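Local atomic coordinates of B12-binding domain-containing protein (Kitasatospora setae, PDB entry 6WTE), a protein that binds cobalamin and a [4Fe-4S] cluster and, as the radical SAM methylase TsrM, probably methylates tryptophan from S-adenosylmethionine by a non-radical route. Residues C309-F314 with V332-I337; T374-L379 with L400-T405. One frame throughout, in Å; residues are numbered along the deposited sequence.

Interaction 1 (C309-F314 with V332-I337); sequences CQPSPF and VGSDHI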
# COMPACT_ATOMS: atom_id res chain seq x y z
N CYS A 309 5.90 -4.10 -11.14
CA CYS A 309 5.31 -4.82 -12.26
C CYS A 309 4.96 -6.24 -11.86
O CYS A 309 5.48 -6.79 -10.89
CB CYS A 309 6.26 -4.89 -13.47
SG CYS A 309 6.55 -3.35 -14.33
N GLN A 310 4.09 -6.83 -12.65
CA GLN A 310 3.90 -8.27 -12.69
C GLN A 310 4.79 -8.85 -13.79
O GLN A 310 5.29 -8.12 -14.64
CB GLN A 310 2.44 -8.61 -12.95
CG GLN A 310 1.54 -8.34 -11.75
CD GLN A 310 1.89 -9.22 -10.57
OE1 GLN A 310 1.68 -10.44 -10.61
NE2 GLN A 310 2.45 -8.62 -9.53
N PRO A 311 5.04 -10.16 -13.76
CA PRO A 311 5.94 -10.74 -14.77
C PRO A 311 5.45 -10.58 -16.20
O PRO A 311 6.27 -10.60 -17.12
CB PRO A 311 6.01 -12.22 -14.37
CG PRO A 311 5.75 -12.22 -12.91
CD PRO A 311 4.74 -11.12 -12.68
N SER A 312 4.14 -10.46 -16.41
CA SER A 312 3.58 -10.36 -17.75
C SER A 312 2.46 -9.33 -17.72
O SER A 312 1.69 -9.29 -16.74
CB SER A 312 3.04 -11.71 -18.23
OG SER A 312 2.45 -11.60 -19.51
N PRO A 313 2.33 -8.49 -18.76
CA PRO A 313 3.16 -8.45 -19.96
C PRO A 313 4.39 -7.57 -19.78
O PRO A 313 4.28 -6.45 -19.28
CB PRO A 313 2.22 -7.85 -21.00
CG PRO A 313 1.32 -6.93 -20.21
CD PRO A 313 1.22 -7.52 -18.81
N PHE A 314 5.56 -8.08 -20.19
CA PHE A 314 6.80 -7.32 -20.10
C PHE A 314 7.64 -7.73 -21.31
O PHE A 314 8.42 -8.68 -21.23
CB PHE A 314 7.54 -7.59 -18.79
CG PHE A 314 8.60 -6.56 -18.46
CD1 PHE A 314 9.82 -6.54 -19.14
CD2 PHE A 314 8.40 -5.63 -17.45
CE1 PHE A 314 10.79 -5.61 -18.83
CE2 PHE A 314 9.36 -4.70 -17.14
CZ PHE A 314 10.56 -4.67 -17.83
N VAL A 332 9.39 -6.67 -9.40
CA VAL A 332 8.42 -7.59 -9.97
C VAL A 332 7.90 -8.54 -8.89
O VAL A 332 8.69 -9.17 -8.18
CB VAL A 332 8.99 -8.38 -11.17
CG1 VAL A 332 10.23 -9.16 -10.77
CG2 VAL A 332 7.91 -9.32 -11.71
N GLY A 333 6.58 -8.64 -8.79
CA GLY A 333 5.94 -9.58 -7.87
C GLY A 333 5.77 -10.96 -8.48
O GLY A 333 4.65 -11.42 -8.71
N SER A 334 6.89 -11.62 -8.75
CA SER A 334 6.84 -12.97 -9.31
C SER A 334 6.22 -13.94 -8.31
O SER A 334 5.48 -14.86 -8.70
CB SER A 334 8.25 -13.42 -9.71
OG SER A 334 8.86 -12.46 -10.55
N ASP A 335 6.56 -13.79 -7.03
CA ASP A 335 5.89 -14.40 -5.88
C ASP A 335 6.20 -15.88 -5.69
O ASP A 335 6.49 -16.30 -4.56
CB ASP A 335 4.38 -14.14 -5.94
CG ASP A 335 4.04 -12.70 -5.60
OD1 ASP A 335 4.84 -12.07 -4.88
OD2 ASP A 335 2.98 -12.21 -6.04
N HIS A 336 6.18 -16.68 -6.75
CA HIS A 336 6.57 -18.09 -6.64
C HIS A 336 6.88 -18.63 -8.03
O HIS A 336 6.79 -17.92 -9.03
CB HIS A 336 5.48 -18.94 -5.97
CG HIS A 336 6.03 -20.02 -5.10
ND1 HIS A 336 6.54 -21.20 -5.60
CD2 HIS A 336 6.18 -20.10 -3.75
CE1 HIS A 336 6.96 -21.96 -4.61
NE2 HIS A 336 6.76 -21.31 -3.47
N ILE A 337 7.23 -19.92 -8.08
CA ILE A 337 7.46 -20.60 -9.35
C ILE A 337 6.63 -21.86 -9.50
O ILE A 337 6.37 -22.29 -10.64
CB ILE A 337 8.96 -20.93 -9.51
CG1 ILE A 337 9.24 -21.45 -10.93
CG2 ILE A 337 9.38 -21.97 -8.49
CD1 ILE A 337 10.70 -21.66 -11.26
O HOH W 1 2.50 -9.52 -6.68
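The side-chain amide of Gln-310 leans against the backbone of Gly-333, whose carbonyl oxygen stands off the rim between the two amide ends, raised from the amide plane, 3.7 Å from both Gln-310 OE1 and Gln-310 NE2. A water close to that plane and slightly on its other side accepts from Gln-310 NE2 at 3.0 Å and donates to Asp-335 OD2 at 2.8 Å. The bend at chi2 (-64°) turns CD of Gln-310 back toward the neighbouring strand. OE1 accepts hydrogen bonds from Tyr-354 OH and Lys-346 NZ, and NE2 makes a weak bond to Glu-273, a ligand of the [4Fe-4S] cluster that Gln-310 itself touches. CG2 of Val-332 sits over one face of the Pro-311 ring, displaced toward its N-CD side, 3.6 Å from Pro-311 N and 3.8 Å from CD, the two side chains crossing at about a right angle; at the ring's rim CG of Pro-311 rests on CA of Ser-334 at 3.8 Å. These are adjacent parallel strands of the radical SAM core at their C-terminal ends, where the cluster sits, and the pairing finishes here: Gly-333 N donates to Cys-309 O (3.0 Å, 158°), and CA of Val-332 adds a C-H...O contact to the same oxygen. Beyond this bridge Gly-333 centres an inverse gamma turn, closed by a weak bond from Ser-334 N to Val-332 O, while Ser-334 OG bonds to Thr-360 OG1 on helix 357-369.

Interaction 2 (T374-L379 with L400-T405); sequences TMVEAL and LDATVT. With EDO (1,2-ethanediol), chain K.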
# COMPACT_ATOMS: atom_id res chain seq x y z
N THR A 374 16.86 -4.68 -11.05
CA THR A 374 15.71 -5.55 -10.84
C THR A 374 15.63 -6.01 -9.39
O THR A 374 16.64 -6.40 -8.80
CB THR A 374 15.79 -6.78 -11.74
OG1 THR A 374 17.09 -7.37 -11.61
CG2 THR A 374 15.55 -6.41 -13.19
N MET A 375 14.42 -5.99 -8.84
CA MET A 375 14.14 -6.63 -7.57
C MET A 375 13.03 -7.65 -7.77
O MET A 375 11.91 -7.28 -8.16
CB MET A 375 13.74 -5.62 -6.50
CG MET A 375 13.37 -6.31 -5.22
SD MET A 375 13.65 -5.26 -3.81
CE MET A 375 13.04 -6.32 -2.50
N VAL A 376 13.33 -8.92 -7.52
CA VAL A 376 12.36 -10.00 -7.66
C VAL A 376 11.88 -10.42 -6.27
O VAL A 376 12.70 -10.70 -5.39
CB VAL A 376 12.97 -11.20 -8.41
CG1 VAL A 376 11.97 -12.35 -8.49
CG2 VAL A 376 13.41 -10.78 -9.80
N GLU A 377 10.56 -10.48 -6.10
CA GLU A 377 9.95 -10.77 -4.81
C GLU A 377 9.32 -12.16 -4.80
O GLU A 377 8.70 -12.57 -5.78
CB GLU A 377 8.87 -9.73 -4.47
CG GLU A 377 9.36 -8.30 -4.57
CD GLU A 377 9.66 -7.70 -3.22
OE1 GLU A 377 9.96 -8.46 -2.27
OE2 GLU A 377 9.59 -6.46 -3.10
N ALA A 378 9.51 -12.87 -3.69
CA ALA A 378 8.87 -14.15 -3.45
C ALA A 378 8.09 -14.11 -2.14
O ALA A 378 8.49 -13.42 -1.19
CB ALA A 378 9.90 -15.29 -3.39
N LEU A 379 6.98 -14.83 -2.09
CA LEU A 379 6.18 -14.95 -0.87
C LEU A 379 6.01 -16.43 -0.55
O LEU A 379 5.52 -17.19 -1.39
CB LEU A 379 4.81 -14.27 -1.03
CG LEU A 379 3.84 -14.48 0.13
CD1 LEU A 379 4.42 -14.00 1.46
CD2 LEU A 379 2.51 -13.78 -0.17
N LEU A 400 18.34 -16.24 -11.14
CA LEU A 400 18.05 -15.11 -12.03
C LEU A 400 19.15 -14.06 -11.99
O LEU A 400 19.31 -13.29 -12.95
CB LEU A 400 16.72 -14.46 -11.66
CG LEU A 400 15.43 -15.24 -11.88
CD1 LEU A 400 14.30 -14.54 -11.16
CD2 LEU A 400 15.14 -15.33 -13.37
N ASP A 401 19.89 -13.97 -10.89
CA ASP A 401 20.86 -12.90 -10.67
C ASP A 401 20.20 -11.53 -10.71
O ASP A 401 20.76 -10.56 -11.23
CB ASP A 401 22.01 -12.98 -11.68
CG ASP A 401 23.03 -14.04 -11.34
OD1 ASP A 401 22.90 -14.65 -10.25
OD2 ASP A 401 23.96 -14.28 -12.15
N ALA A 402 19.00 -11.43 -10.15
CA ALA A 402 18.37 -10.13 -10.00
C ALA A 402 19.22 -9.25 -9.09
O ALA A 402 19.98 -9.75 -8.25
CB ALA A 402 16.97 -10.27 -9.42
N THR A 403 19.11 -7.94 -9.27
CA THR A 403 19.89 -7.04 -8.43
C THR A 403 19.64 -7.34 -6.96
O THR A 403 20.57 -7.48 -6.17
CB THR A 403 19.56 -5.57 -8.73
OG1 THR A 403 19.59 -5.34 -10.14
CG2 THR A 403 20.57 -4.66 -8.03
N VAL A 404 18.37 -7.44 -6.60
CA VAL A 404 17.96 -7.83 -5.26
C VAL A 404 16.87 -8.88 -5.40
O VAL A 404 16.01 -8.78 -6.29
CB VAL A 404 17.46 -6.62 -4.44
CG1 VAL A 404 16.96 -7.06 -3.07
CG2 VAL A 404 18.58 -5.58 -4.28
N THR A 405 16.90 -9.88 -4.53
CA THR A 405 15.84 -10.87 -4.43
C THR A 405 15.27 -10.79 -3.02
O THR A 405 16.01 -11.00 -2.04
CB THR A 405 16.36 -12.27 -4.74
OG1 THR A 405 17.14 -12.20 -5.94
CG2 THR A 405 15.21 -13.24 -4.97
C1 EDO K . 22.62 -5.62 -10.98
O1 EDO K . 21.50 -6.41 -11.39
C2 EDO K . 23.06 -4.77 -12.16
O2 EDO K . 24.09 -3.88 -11.73
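Thr-374 and Thr-403 hold each other by a reciprocal pair of bonds where the two segments first meet, each backbone N-H pointing to the other's hydroxyl oxygen. Thr-374 N donates to Thr-403 OG1 at 3.0 Å and an almost straight 172°, and Thr-403 N donates in return to Thr-374 OG1 at 3.1 Å. A chi1 of -48° keeps OG1 of Thr-403 beside its own backbone N, on the side from which the amide of Thr-374 approaches. From there the backbones zip up as parallel strands: Val-404 N donates to Thr-374 O, and Val-404 O receives Val-376 N at 3.0 Å.

The close packing lies on the face carrying Val-376. Its CG2 presses on CB of Ala-402 at 3.6 Å, and Leu-400 crosses Val-376 at about a right angle, bringing CD1 of Leu-400 to 4.1 Å from CG2 of Val-376. On the other face the extended Met-375 lays SD 3.8 Å from CG1 of Val-404, and the Met-375 side chain comes within about 9 Å of the bound cobalamin (nearest atoms). The loose side is at Thr-403, which is partly exposed: its OG1 lies beside O1 of an ethanediol probably picked up from the crystallisation liquor, at a spacing short enough to make the details doubtful.

Segment 374-379 lies on the first strand of a beta-alpha-beta unit, and 400-405 runs from the loop after helix 387-398 into the second; that helix packs over Val-376 through Phe-397. Leu-400 reaches helix 357-369, Arg-552 bonds to the carbonyls of Ala-402 and Thr-403, and strand 327-335 flanks 374-379 as its other neighbour.

Along the chain the two contacts follow in series, neither enclosing nor crossing the other. Interaction 1 closes first, after the chain leaves strand 304-309, runs through helix 316-325 and returns on strand 327-335. Helix 357-369 then leads to strand 373-380, and interaction 2 closes the next excursion, through helix 387-398 to strand 404-412. Strands 327-335 and 373-380 lie side by side, so the contacts join directly: Val-332 N and Asp-335 N probably bond to the carbonyls of Met-375 and Glu-377, and Val-332 CG1 packs on Val-376 CG2. Four successive parallel strands of the radical SAM core are thereby tied together, from strand 304-309, whose following loop carries the cluster-touching Gln-310, to strand 404-412.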